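Local coordinates for protein methyl-coenzyme M reductase subunit beta (Methanosarcina barkeri, PDB 1E6Y) that forms part of the enzyme complex that cleaves methyl-coenzyme M with coenzyme B, releasing methane and the mixed heterodisulfide in the last step of methanogenesis, at residues Lys12-Asn17 with Ala428-Leu433; Ile31-Met36 with Ile419-Glu424; Ile191-Val196 with Ala392-Asp397; Ala207-Ser212 with Arg423-Ala428. All coordinates share one frame; numbering follows the deposited sequence. Where two conformers were deposited one is given.

From the N terminus, the bulged strand 13-19 is the first partner: contact 1 brings it to the C-terminal tail and closes a loop around almost the whole chain, within which the other three lie. Helix 29-40 comes next, and contact 2 sets it against the short helix 420-423, again joining N-terminal to C-terminal regions; contact 3 falls within this loop, while contact 4 ends on the same stretch, sharing R423 and E424. Contacts 3 and 4 work inside the C-terminal, largely helical part. Their segments alternate along the chain, 191-196 and 207-212 followed by 392-397 and 423-428, so the two loops cross. Contact 4 also shares A428 with contact 1, while contact 3 lies nearest the coenzyme B site.

Contact 1. Residues Lys12-Asn17 with Ala428-Leu433; sequences KLLESN and AVAGVL
L14 lies against A430 and V432, its CB meeting A430 CB at 3.6 Å. With CG beside the backbone N (chi1 -64°), the leucine fork reaches on to the tail: CD1 also rests on the A430 methyl, and L14 CD2 meets V432 CG2 at 4.0 Å, the two side chains crossing at about a right angle. The polar half of the contact belongs to E15. Its extended side chain brings OE1 within 3.3 Å of A430 O, but both are acceptors and no hydrogen bond joins them. A water relieves part of this, donating to E15 OE1 at 3.0 Å and to V429 O at 2.9 Å, so that the carboxylate is tied to the helix end through solvent. That such an anion sits beside main-chain oxygens might raise its affinity for a proton somewhat.

Two backbone features position these groups. L14 and E15 both face I6 of strand 3-7, a classic beta bulge, which lets two consecutive side chains point at the tail. On the other side the helix ends in a Schellman motif: G431 takes positive phi (72°), its N bonds to A428 O at 3.1 Å, and V432 N probably bonds to K427 O, turning V432 back toward L14. The contact lies at the surface, with the hairpin of strands 3-7 and 13-19 laid against the end of helix 425-429, where L14 also touches I426 and K427.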
loop_
_atom_site.group_PDB
_atom_site.type_symbol
_atom_site.label_atom_id
_atom_site.label_comp_id
_atom_site.label_asym_id
_atom_site.label_seq_id
_atom_site.Cartn_x
_atom_site.Cartn_y
_atom_site.Cartn_z
ATOM N N LYS E 12 1.388 24.380 41.187
ATOM C CA LYS E 12 0.509 24.338 42.353
ATOM C C LYS E 12 -0.009 22.923 42.594
ATOM O O LYS E 12 -0.368 22.218 41.651
ATOM C CB LYS E 12 -0.669 25.293 42.155
ATOM C CG LYS E 12 -0.266 26.747 41.964
ATOM C CD LYS E 12 -1.363 27.533 41.260
ATOM C CE LYS E 12 -0.846 28.876 40.759
ATOM N NZ LYS E 12 -1.818 29.553 39.851
ATOM N N LEU E 13 -0.041 22.514 43.861
ATOM C CA LEU E 13 -0.527 21.188 44.239
ATOM C C LEU E 13 -2.016 21.030 43.925
ATOM O O LEU E 13 -2.832 21.871 44.306
ATOM C CB LEU E 13 -0.286 20.943 45.733
ATOM C CG LEU E 13 -0.812 19.641 46.346
ATOM C CD1 LEU E 13 -0.068 18.451 45.768
ATOM C CD2 LEU E 13 -0.639 19.688 47.853
ATOM N N LEU E 14 -2.358 19.959 43.215
ATOM C CA LEU E 14 -3.748 19.671 42.887
ATOM C C LEU E 14 -4.298 18.545 43.751
ATOM O O LEU E 14 -5.397 18.649 44.295
ATOM C CB LEU E 14 -3.880 19.298 41.409
ATOM C CG LEU E 14 -3.531 20.388 40.396
ATOM C CD1 LEU E 14 -3.787 19.869 38.989
ATOM C CD2 LEU E 14 -4.354 21.643 40.666
ATOM N N GLU E 15 -3.537 17.460 43.858
ATOM C CA GLU E 15 -3.955 16.300 44.632
ATOM C C GLU E 15 -2.735 15.555 45.158
ATOM O O GLU E 15 -1.762 15.354 44.435
ATOM C CB GLU E 15 -4.798 15.363 43.764
ATOM C CG GLU E 15 -5.539 14.293 44.552
ATOM C CD GLU E 15 -6.207 13.251 43.666
ATOM O OE1 GLU E 15 -6.410 13.509 42.459
ATOM O OE2 GLU E 15 -6.534 12.163 44.184
ATOM N N SER E 16 -2.803 15.127 46.414
ATOM C CA SER E 16 -1.704 14.397 47.034
ATOM C C SER E 16 -1.979 12.902 47.055
ATOM O O SER E 16 -3.126 12.473 46.943
ATOM C CB SER E 16 -1.480 14.892 48.461
ATOM O OG SER E 16 -1.151 16.268 48.472
ATOM N N ASN E 17 -0.917 12.116 47.203
ATOM C CA ASN E 17 -1.023 10.676 47.421
ATOM C C ASN E 17 -1.870 9.985 46.360
ATOM O O ASN E 17 -2.785 9.220 46.675
ATOM C CB ASN E 17 -1.584 10.400 48.820
ATOM C CG ASN E 17 -0.730 11.005 49.913
ATOM O OD1 ASN E 17 0.463 10.733 49.997
ATOM N ND2 ASN E 17 -1.320 11.883 50.714
ATOM N N ALA E 428 -7.740 18.132 34.835
ATOM C CA ALA E 428 -8.755 17.130 34.510
ATOM C C ALA E 428 -8.473 15.813 35.231
ATOM O O ALA E 428 -9.358 15.242 35.870
ATOM C CB ALA E 428 -8.799 16.901 33.000
ATOM N N VAL E 429 -7.229 15.353 35.147
ATOM C CA VAL E 429 -6.831 14.091 35.759
ATOM C C VAL E 429 -6.867 14.159 37.287
ATOM O O VAL E 429 -7.246 13.189 37.943
ATOM C CB VAL E 429 -5.420 13.665 35.285
ATOM C CG1 VAL E 429 -4.939 12.458 36.071
ATOM C CG2 VAL E 429 -5.450 13.339 33.800
ATOM N N ALA E 430 -6.545 15.322 37.844
ATOM C CA ALA E 430 -6.596 15.520 39.292
ATOM C C ALA E 430 -8.022 15.748 39.804
ATOM O O ALA E 430 -8.243 15.878 41.014
ATOM C CB ALA E 430 -5.703 16.684 39.690
ATOM N N GLY E 431 -8.976 15.839 38.876
ATOM C CA GLY E 431 -10.379 15.958 39.238
ATOM C C GLY E 431 -10.761 17.307 39.816
ATOM O O GLY E 431 -11.738 17.413 40.557
ATOM N N VAL E 432 -10.010 18.343 39.456
ATOM C CA VAL E 432 -10.194 19.665 40.045
ATOM C C VAL E 432 -10.879 20.657 39.102
ATOM O O VAL E 432 -10.984 21.845 39.415
ATOM C CB VAL E 432 -8.847 20.263 40.521
ATOM C CG1 VAL E 432 -8.199 19.341 41.543
ATOM C CG2 VAL E 432 -7.918 20.481 39.342
ATOM N N LEU E 433 -11.340 20.171 37.952
ATOM C CA LEU E 433 -12.131 20.989 37.036
ATOM C C LEU E 433 -13.598 21.014 37.459
ATOM O O LEU E 433 -14.239 22.072 37.276
ATOM C CB LEU E 433 -12.020 20.460 35.601
ATOM C CG LEU E 433 -10.706 20.678 34.847
ATOM C CD1 LEU E 433 -10.869 20.205 33.414
ATOM C CD2 LEU E 433 -10.306 22.144 34.879
ATOM O OXT LEU E 433 -14.092 19.977 37.959
HETATM O O HOH W 1 -5.425 12.161 40.001
#

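Contact 2. Residues Ile31-Met36 with Ile419-Glu424; sequences IQSIIM and IPEFRE
I34 and F422 carry an apolar contact between two helices, one turn of helix 29-40 packed against the very short helix 420-423 that precedes the C-terminal helix. From CB, the isoleucine splits into two branches that serve different partners. The I34 CG2 methyl stands anti to the backbone N and meets the F422 ring at CE1, 3.9 Å away. I34 CG1 lies instead beside the backbone N (chi1 -73°) and passes E421 CB at 4.2 Å, and the extended chain then carries I34 CD1 to E421 O at 3.7 Å, so across this contact the tip meets a main-chain oxygen. The I34 and F422 side chains run antiparallel alongside one another, which leaves the ring rim, CE1 and CZ, beside the main chain of I34.

S33 faces E421 too, though S33 OG and E421 OE1 stay 4.3 Å apart, too far for a bond. Beyond the pair, F422 touches Y214 of helix 204-221 and I174, and T38 OG1 bonds I34 O. The contact is partly buried and joins helix 29-40, the first of the chain, to helix 420-423 near the C terminus. Within the ring's own segment, I419 CD1 lies over one face of F422, 4.3 Å from the ring plane and nearer the rim than the centre, while at the far end of the ring F422 CZ comes obliquely to I34 O at 3.6 Å.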
loop_
_atom_site.group_PDB
_atom_site.type_symbol
_atom_site.label_atom_id
_atom_site.label_comp_id
_atom_site.label_asym_id
_atom_site.label_seq_id
_atom_site.Cartn_x
_atom_site.Cartn_y
_atom_site.Cartn_z
ATOM N N ILE E 31 -9.066 10.478 31.825
ATOM C CA ILE E 31 -8.366 10.091 30.603
ATOM C C ILE E 31 -9.306 9.395 29.619
ATOM O O ILE E 31 -9.299 9.702 28.427
ATOM C CB ILE E 31 -7.161 9.174 30.918
ATOM C CG1 ILE E 31 -6.097 9.969 31.682
ATOM C CG2 ILE E 31 -6.573 8.602 29.624
ATOM C CD1 ILE E 31 -4.886 9.162 32.073
ATOM N N GLN E 32 -10.168 8.521 30.132
ATOM C CA GLN E 32 -11.144 7.834 29.290
ATOM C C GLN E 32 -12.140 8.814 28.670
ATOM O O GLN E 32 -12.534 8.655 27.517
ATOM C CB GLN E 32 -11.879 6.760 30.099
ATOM C CG GLN E 32 -11.002 5.559 30.436
ATOM C CD GLN E 32 -11.690 4.530 31.314
ATOM O OE1 GLN E 32 -12.872 4.645 31.625
ATOM N NE2 GLN E 32 -10.943 3.504 31.710
ATOM N N SER E 33 -12.451 9.883 29.399
ATOM C CA SER E 33 -13.324 10.941 28.896
ATOM C C SER E 33 -12.644 11.719 27.775
ATOM O O SER E 33 -13.263 12.017 26.756
ATOM C CB SER E 33 -13.719 11.891 30.033
ATOM O OG SER E 33 -14.441 13.011 29.544
ATOM N N ILE E 34 -11.356 12.005 27.952
ATOM C CA ILE E 34 -10.563 12.658 26.912
ATOM C C ILE E 34 -10.473 11.793 25.651
ATOM O O ILE E 34 -10.663 12.289 24.543
ATOM C CB ILE E 34 -9.137 12.998 27.428
ATOM C CG1 ILE E 34 -9.210 14.170 28.413
ATOM C CG2 ILE E 34 -8.214 13.360 26.271
ATOM C CD1 ILE E 34 -7.928 14.407 29.179
ATOM N N ILE E 35 -10.262 10.493 25.832
ATOM C CA ILE E 35 -10.201 9.555 24.713
ATOM C C ILE E 35 -11.550 9.452 23.999
ATOM O O ILE E 35 -11.620 9.571 22.777
ATOM C CB ILE E 35 -9.758 8.152 25.191
ATOM C CG1 ILE E 35 -8.298 8.206 25.653
ATOM C CG2 ILE E 35 -9.913 7.123 24.070
ATOM C CD1 ILE E 35 -7.883 7.010 26.492
ATOM N N MET E 36 -12.622 9.306 24.771
ATOM C CA MET E 36 -13.971 9.240 24.210
ATOM C C MET E 36 -14.332 10.500 23.420
ATOM O O MET E 36 -14.863 10.410 22.313
ATOM C CB MET E 36 -14.998 9.013 25.322
ATOM C CG MET E 36 -16.444 9.075 24.856
ATOM S SD MET E 36 -16.854 7.880 23.559
ATOM C CE MET E 36 -16.927 6.367 24.517
ATOM N N ILE E 419 -12.433 23.000 24.810
ATOM C CA ILE E 419 -12.850 21.880 25.651
ATOM C C ILE E 419 -11.977 21.819 26.910
ATOM O O ILE E 419 -10.758 21.653 26.825
ATOM C CB ILE E 419 -12.746 20.535 24.891
ATOM C CG1 ILE E 419 -13.684 20.542 23.682
ATOM C CG2 ILE E 419 -13.088 19.375 25.819
ATOM C CD1 ILE E 419 -13.621 19.279 22.855
ATOM N N PRO E 420 -12.586 22.035 28.088
ATOM C CA PRO E 420 -11.831 22.299 29.320
ATOM C C PRO E 420 -10.812 21.219 29.675
ATOM O O PRO E 420 -9.687 21.524 30.065
ATOM C CB PRO E 420 -12.912 22.430 30.400
ATOM C CG PRO E 420 -14.239 22.286 29.694
ATOM C CD PRO E 420 -14.000 22.417 28.228
ATOM N N GLU E 421 -11.207 19.959 29.521
ATOM C CA GLU E 421 -10.349 18.831 29.866
ATOM C C GLU E 421 -9.197 18.658 28.882
ATOM O O GLU E 421 -8.158 18.091 29.224
ATOM C CB GLU E 421 -11.172 17.545 29.930
ATOM C CG GLU E 421 -12.293 17.587 30.963
ATOM C CD GLU E 421 -13.657 17.903 30.359
ATOM O OE1 GLU E 421 -14.610 17.143 30.639
ATOM O OE2 GLU E 421 -13.785 18.907 29.621
ATOM N N PHE E 422 -9.394 19.145 27.659
ATOM C CA PHE E 422 -8.356 19.114 26.634
ATOM C C PHE E 422 -7.312 20.200 26.880
ATOM O O PHE E 422 -6.111 19.944 26.777
ATOM C CB PHE E 422 -8.972 19.298 25.242
ATOM C CG PHE E 422 -9.598 18.050 24.674
ATOM C CD1 PHE E 422 -10.238 17.130 25.497
ATOM C CD2 PHE E 422 -9.578 17.814 23.304
ATOM C CE1 PHE E 422 -10.848 15.993 24.963
ATOM C CE2 PHE E 422 -10.184 16.680 22.763
ATOM C CZ PHE E 422 -10.819 15.770 23.595
ATOM N N ARG E 423 -7.766 21.397 27.242
ATOM C CA ARG E 423 -6.842 22.515 27.436
ATOM C C ARG E 423 -6.164 22.449 28.799
ATOM O O ARG E 423 -5.051 22.965 28.959
ATOM C CB ARG E 423 -7.503 23.868 27.227
ATOM C CG ARG E 423 -8.588 24.212 28.237
ATOM C CD ARG E 423 -8.709 25.740 28.335
ATOM N NE ARG E 423 -9.841 26.031 29.211
ATOM C CZ ARG E 423 -11.091 26.227 28.792
ATOM N NH1 ARG E 423 -12.044 26.468 29.686
ATOM N NH2 ARG E 423 -11.396 26.208 27.504
ATOM N N GLU E 424 -6.807 21.816 29.777
ATOM C CA GLU E 424 -6.211 21.678 31.105
ATOM C C GLU E 424 -6.219 20.234 31.597
ATOM O O GLU E 424 -6.923 19.893 32.549
ATOM C CB GLU E 424 -6.932 22.583 32.107
ATOM C CG GLU E 424 -6.777 24.065 31.810
ATOM C CD GLU E 424 -7.169 24.939 32.978
ATOM O OE1 GLU E 424 -8.384 25.117 33.206
ATOM O OE2 GLU E 424 -6.261 25.465 33.656
#

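Contact 3. Residues Ile191-Val196 with Ala392-Asp397; sequences IMANHV and AAVALD
N194 and V394 meet where two helices of the multihelical C-terminal domain touch near their ends: the first turn of helix 193-199 packs against the last turn of helix 387-395. The tight part is a polar atom on a methyl group. N194 OD1 lies 3.0 Å from V394 CG1, short for an oxygen against carbon, and it also comes within 3.9 Å of V394 CG2, so it lies against both branches of the valine. The two side chains cross at about a right angle. A chi1 of 170° swings V394 CG1 opposite the main-chain nitrogen and onto the amide oxygen.

What keeps the asparagine there is the other end of its amide: ND2 is hydrogen-bonded to T408 OG1 and to F403 O, which fixes which end is nitrogen and leaves the oxygen to face the valine. Main-chain bonds of A193 with F372 and N194 with G370 anchor the start of the helix, and I405 and P369 also touch V394.

The rest is looser. A193 CB approaches V394 CG2 at 4.3 Å, a light touch between small groups, and the A193 side chain lies about 13 Å from the bound coenzyme B. Farther out, M192, at the N-cap position, and H195 are partly exposed and do not reach V394; H195 ND1 bonds S409 OG, and M192 CG lies over one face of the H195 imidazole, 3.6 Å from its plane and off centre.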
loop_
_atom_site.group_PDB
_atom_site.type_symbol
_atom_site.label_atom_id
_atom_site.label_comp_id
_atom_site.label_asym_id
_atom_site.label_seq_id
_atom_site.Cartn_x
_atom_site.Cartn_y
_atom_site.Cartn_z
ATOM N N ILE E 191 -1.483 11.560 16.116
ATOM C CA ILE E 191 -1.972 12.917 16.351
ATOM C C ILE E 191 -0.791 13.873 16.229
ATOM O O ILE E 191 0.125 13.835 17.049
ATOM C CB ILE E 191 -2.580 13.057 17.775
ATOM C CG1 ILE E 191 -3.699 12.032 17.974
ATOM C CG2 ILE E 191 -3.106 14.473 17.986
ATOM C CD1 ILE E 191 -4.136 11.875 19.410
ATOM N N MET E 192 -0.796 14.716 15.198
ATOM C CA MET E 192 0.364 15.560 14.935
ATOM C C MET E 192 0.565 16.582 16.051
ATOM O O MET E 192 -0.396 17.017 16.693
ATOM C CB MET E 192 0.249 16.248 13.564
ATOM C CG MET E 192 -0.431 17.603 13.565
ATOM S SD MET E 192 -0.711 18.231 11.889
ATOM C CE MET E 192 0.965 18.357 11.263
ATOM N N ALA E 193 1.830 16.835 16.371
ATOM C CA ALA E 193 2.198 17.668 17.510
ATOM C C ALA E 193 1.547 19.049 17.458
ATOM O O ALA E 193 1.150 19.589 18.491
ATOM C CB ALA E 193 3.710 17.798 17.589
ATOM N N ASN E 194 1.384 19.592 16.255
ATOM C CA ASN E 194 0.751 20.899 16.092
ATOM C C ASN E 194 -0.691 20.914 16.598
ATOM O O ASN E 194 -1.158 21.933 17.107
ATOM C CB ASN E 194 0.787 21.338 14.624
ATOM C CG ASN E 194 2.052 22.102 14.270
ATOM O OD1 ASN E 194 2.887 22.377 15.128
ATOM N ND2 ASN E 194 2.200 22.440 12.996
ATOM N N HIS E 195 -1.393 19.791 16.438
ATOM C CA HIS E 195 -2.766 19.655 16.932
ATOM C C HIS E 195 -2.813 19.809 18.445
ATOM O O HIS E 195 -3.632 20.556 18.980
ATOM C CB HIS E 195 -3.346 18.287 16.560
ATOM C CG HIS E 195 -3.794 18.179 15.138
ATOM N ND1 HIS E 195 -3.616 19.193 14.218
ATOM C CD2 HIS E 195 -4.421 17.179 14.475
ATOM C CE1 HIS E 195 -4.117 18.822 13.056
ATOM N NE2 HIS E 195 -4.612 17.603 13.183
ATOM N N VAL E 196 -1.930 19.082 19.125
ATOM C CA VAL E 196 -1.881 19.076 20.582
ATOM C C VAL E 196 -1.513 20.456 21.118
ATOM O O VAL E 196 -2.177 20.970 22.019
ATOM C CB VAL E 196 -0.864 18.026 21.095
ATOM C CG1 VAL E 196 -0.798 18.051 22.617
ATOM C CG2 VAL E 196 -1.266 16.637 20.612
ATOM N N ALA E 392 5.358 20.204 23.446
ATOM C CA ALA E 392 5.776 21.337 24.276
ATOM C C ALA E 392 6.677 22.293 23.498
ATOM O O ALA E 392 6.520 23.511 23.579
ATOM C CB ALA E 392 6.494 20.836 25.525
ATOM N N ALA E 393 7.581 21.733 22.698
ATOM C CA ALA E 393 8.498 22.529 21.882
ATOM C C ALA E 393 7.743 23.392 20.874
ATOM O O ALA E 393 8.045 24.576 20.697
ATOM C CB ALA E 393 9.465 21.618 21.157
ATOM N N VAL E 394 6.747 22.791 20.233
ATOM C CA VAL E 394 5.906 23.491 19.274
ATOM C C VAL E 394 5.114 24.609 19.955
ATOM O O VAL E 394 5.032 25.724 19.436
ATOM C CB VAL E 394 4.945 22.501 18.578
ATOM C CG1 VAL E 394 3.901 23.246 17.773
ATOM C CG2 VAL E 394 5.740 21.576 17.676
ATOM N N ALA E 395 4.625 24.333 21.161
ATOM C CA ALA E 395 3.891 25.323 21.946
ATOM C C ALA E 395 4.752 26.539 22.300
ATOM O O ALA E 395 4.239 27.648 22.425
ATOM C CB ALA E 395 3.351 24.680 23.218
ATOM N N LEU E 396 6.061 26.331 22.415
ATOM C CA LEU E 396 6.984 27.389 22.833
ATOM C C LEU E 396 7.539 28.218 21.676
ATOM O O LEU E 396 8.236 29.208 21.900
ATOM C CB LEU E 396 8.150 26.789 23.624
ATOM C CG LEU E 396 7.858 26.284 25.038
ATOM C CD1 LEU E 396 9.024 25.442 25.524
ATOM C CD2 LEU E 396 7.611 27.461 25.971
ATOM N N ASP E 397 7.266 27.794 20.446
ATOM C CA ASP E 397 7.793 28.483 19.268
ATOM C C ASP E 397 7.138 29.850 19.070
ATOM O O ASP E 397 5.912 29.973 19.070
ATOM C CB ASP E 397 7.592 27.624 18.017
ATOM C CG ASP E 397 8.424 28.101 16.842
ATOM O OD1 ASP E 397 9.594 27.685 16.724
ATOM O OD2 ASP E 397 7.909 28.896 16.034
#

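Contact 4. Residues Ala207-Ser212 with Arg423-Ala428; sequences ASALSS and REPIKA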
loop_
_atom_site.group_PDB
_atom_site.type_symbol
_atom_site.label_atom_id
_atom_site.label_comp_id
_atom_site.label_asym_id
_atom_site.label_seq_id
_atom_site.Cartn_x
_atom_site.Cartn_y
_atom_site.Cartn_z
ATOM N N ALA E 207 0.497 21.020 26.888
ATOM C CA ALA E 207 0.720 20.344 25.612
ATOM C C ALA E 207 1.409 18.997 25.825
ATOM O O ALA E 207 0.969 17.976 25.293
ATOM C CB ALA E 207 1.558 21.226 24.684
ATOM N N SER E 208 2.462 18.986 26.636
ATOM C CA SER E 208 3.158 17.740 26.930
ATOM C C SER E 208 2.300 16.807 27.788
ATOM O O SER E 208 2.338 15.588 27.610
ATOM C CB SER E 208 4.509 18.014 27.606
ATOM O OG SER E 208 4.372 18.828 28.757
ATOM N N ALA E 209 1.431 17.383 28.617
ATOM C CA ALA E 209 0.532 16.588 29.450
ATOM C C ALA E 209 -0.509 15.856 28.609
ATOM O O ALA E 209 -0.702 14.646 28.760
ATOM C CB ALA E 209 -0.154 17.473 30.475
ATOM N N LEU E 210 -1.160 16.587 27.706
ATOM C CA LEU E 210 -2.166 16.001 26.824
ATOM C C LEU E 210 -1.546 14.961 25.893
ATOM O O LEU E 210 -2.108 13.881 25.693
ATOM C CB LEU E 210 -2.859 17.093 26.001
ATOM C CG LEU E 210 -3.987 16.625 25.073
ATOM C CD1 LEU E 210 -5.037 15.856 25.863
ATOM C CD2 LEU E 210 -4.611 17.823 24.386
ATOM N N SER E 211 -0.368 15.278 25.360
ATOM C CA SER E 211 0.361 14.355 24.497
ATOM C C SER E 211 0.732 13.068 25.233
ATOM O O SER E 211 0.609 11.977 24.681
ATOM C CB SER E 211 1.625 15.026 23.954
ATOM O OG SER E 211 2.400 14.112 23.200
ATOM N N SER E 212 1.140 13.202 26.492
ATOM C CA SER E 212 1.477 12.049 27.325
ATOM C C SER E 212 0.263 11.144 27.524
ATOM O O SER E 212 0.374 9.920 27.472
ATOM C CB SER E 212 1.999 12.518 28.683
ATOM O OG SER E 212 3.202 13.254 28.540
ATOM N N ARG E 423 -7.766 21.397 27.242
ATOM C CA ARG E 423 -6.842 22.515 27.436
ATOM C C ARG E 423 -6.164 22.449 28.799
ATOM O O ARG E 423 -5.051 22.965 28.959
ATOM C CB ARG E 423 -7.503 23.868 27.227
ATOM C CG ARG E 423 -8.588 24.212 28.237
ATOM C CD ARG E 423 -8.709 25.740 28.335
ATOM N NE ARG E 423 -9.841 26.031 29.211
ATOM C CZ ARG E 423 -11.091 26.227 28.792
ATOM N NH1 ARG E 423 -12.044 26.468 29.686
ATOM N NH2 ARG E 423 -11.396 26.208 27.504
ATOM N N GLU E 424 -6.807 21.816 29.777
ATOM C CA GLU E 424 -6.211 21.678 31.105
ATOM C C GLU E 424 -6.219 20.234 31.597
ATOM O O GLU E 424 -6.923 19.893 32.549
ATOM C CB GLU E 424 -6.932 22.583 32.107
ATOM C CG GLU E 424 -6.777 24.065 31.810
ATOM C CD GLU E 424 -7.169 24.939 32.978
ATOM O OE1 GLU E 424 -8.384 25.117 33.206
ATOM O OE2 GLU E 424 -6.261 25.465 33.656
ATOM N N PRO E 425 -5.408 19.368 30.965
ATOM C CA PRO E 425 -5.499 17.918 31.161
ATOM C C PRO E 425 -5.005 17.440 32.524
ATOM O O PRO E 425 -5.493 16.436 33.038
ATOM C CB PRO E 425 -4.662 17.349 30.017
ATOM C CG PRO E 425 -3.681 18.428 29.711
ATOM C CD PRO E 425 -4.440 19.712 29.905
ATOM N N ILE E 426 -4.055 18.165 33.113
ATOM C CA ILE E 426 -3.545 17.817 34.439
ATOM C C ILE E 426 -4.616 18.066 35.500
ATOM O O ILE E 426 -4.863 17.218 36.359
ATOM C CB ILE E 426 -2.284 18.635 34.807
ATOM C CG1 ILE E 426 -1.224 18.499 33.711
ATOM C CG2 ILE E 426 -1.725 18.150 36.138
ATOM C CD1 ILE E 426 0.035 19.311 33.964
ATOM N N LYS E 427 -5.262 19.227 35.415
ATOM C CA LYS E 427 -6.394 19.554 36.276
ATOM C C LYS E 427 -7.553 18.578 36.075
ATOM O O LYS E 427 -8.248 18.227 37.028
ATOM C CB LYS E 427 -6.869 20.982 36.006
ATOM C CG LYS E 427 -5.925 22.057 36.525
ATOM C CD LYS E 427 -6.538 23.443 36.397
ATOM C CE LYS E 427 -5.578 24.514 36.893
ATOM N NZ LYS E 427 -6.078 25.887 36.589
ATOM N N ALA E 428 -7.740 18.132 34.835
ATOM C CA ALA E 428 -8.755 17.130 34.510
ATOM C C ALA E 428 -8.473 15.813 35.231
ATOM O O ALA E 428 -9.358 15.242 35.870
ATOM C CB ALA E 428 -8.799 16.901 33.000
#
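I426 reaches A209 because its CG1 lies beside the backbone N, opposite the carbonyl carbon (chi1 -54°), and the chain runs on extended to CD1 (chi2 178°). I426 CG1 then lies 3.6 Å and I426 CD1 3.9 Å from A209 CB. P425 shares the same methyl: the ring is puckered C-gamma endo, and P425 CG lies 3.7 Å from A209 CB. P425 CG also abuts the backbone of the next residue, 3.7 Å from L210 N, and touches L210 CB at 4.0 Å. L210 offers its CB here, while CD2 and CD1 lead to F422 O and I34.

No hydrogen bond crosses between the segments. The small A209 side chain is consistent with the close approach of the backbones, L210 CA to P425 CA 5.8 Å. P425 occupies the first turn of its helix, directly after E424 at the N-cap position, and A428 N closes that turn on E424 O. On the outer side K427 NZ meets E424 OE2 at 3.0 Å, a salt bridge approaching the syn side of the carboxylate, 30° out of its plane.

The contact is buried among the helices of the C-terminal part. Helix 204-221 packs against helix 425-429 here, with helix 193-199 touching L210 and S211, and helix 387-395 touching S211 and S212; N206 and I213 of helix 204-221 also touch P425.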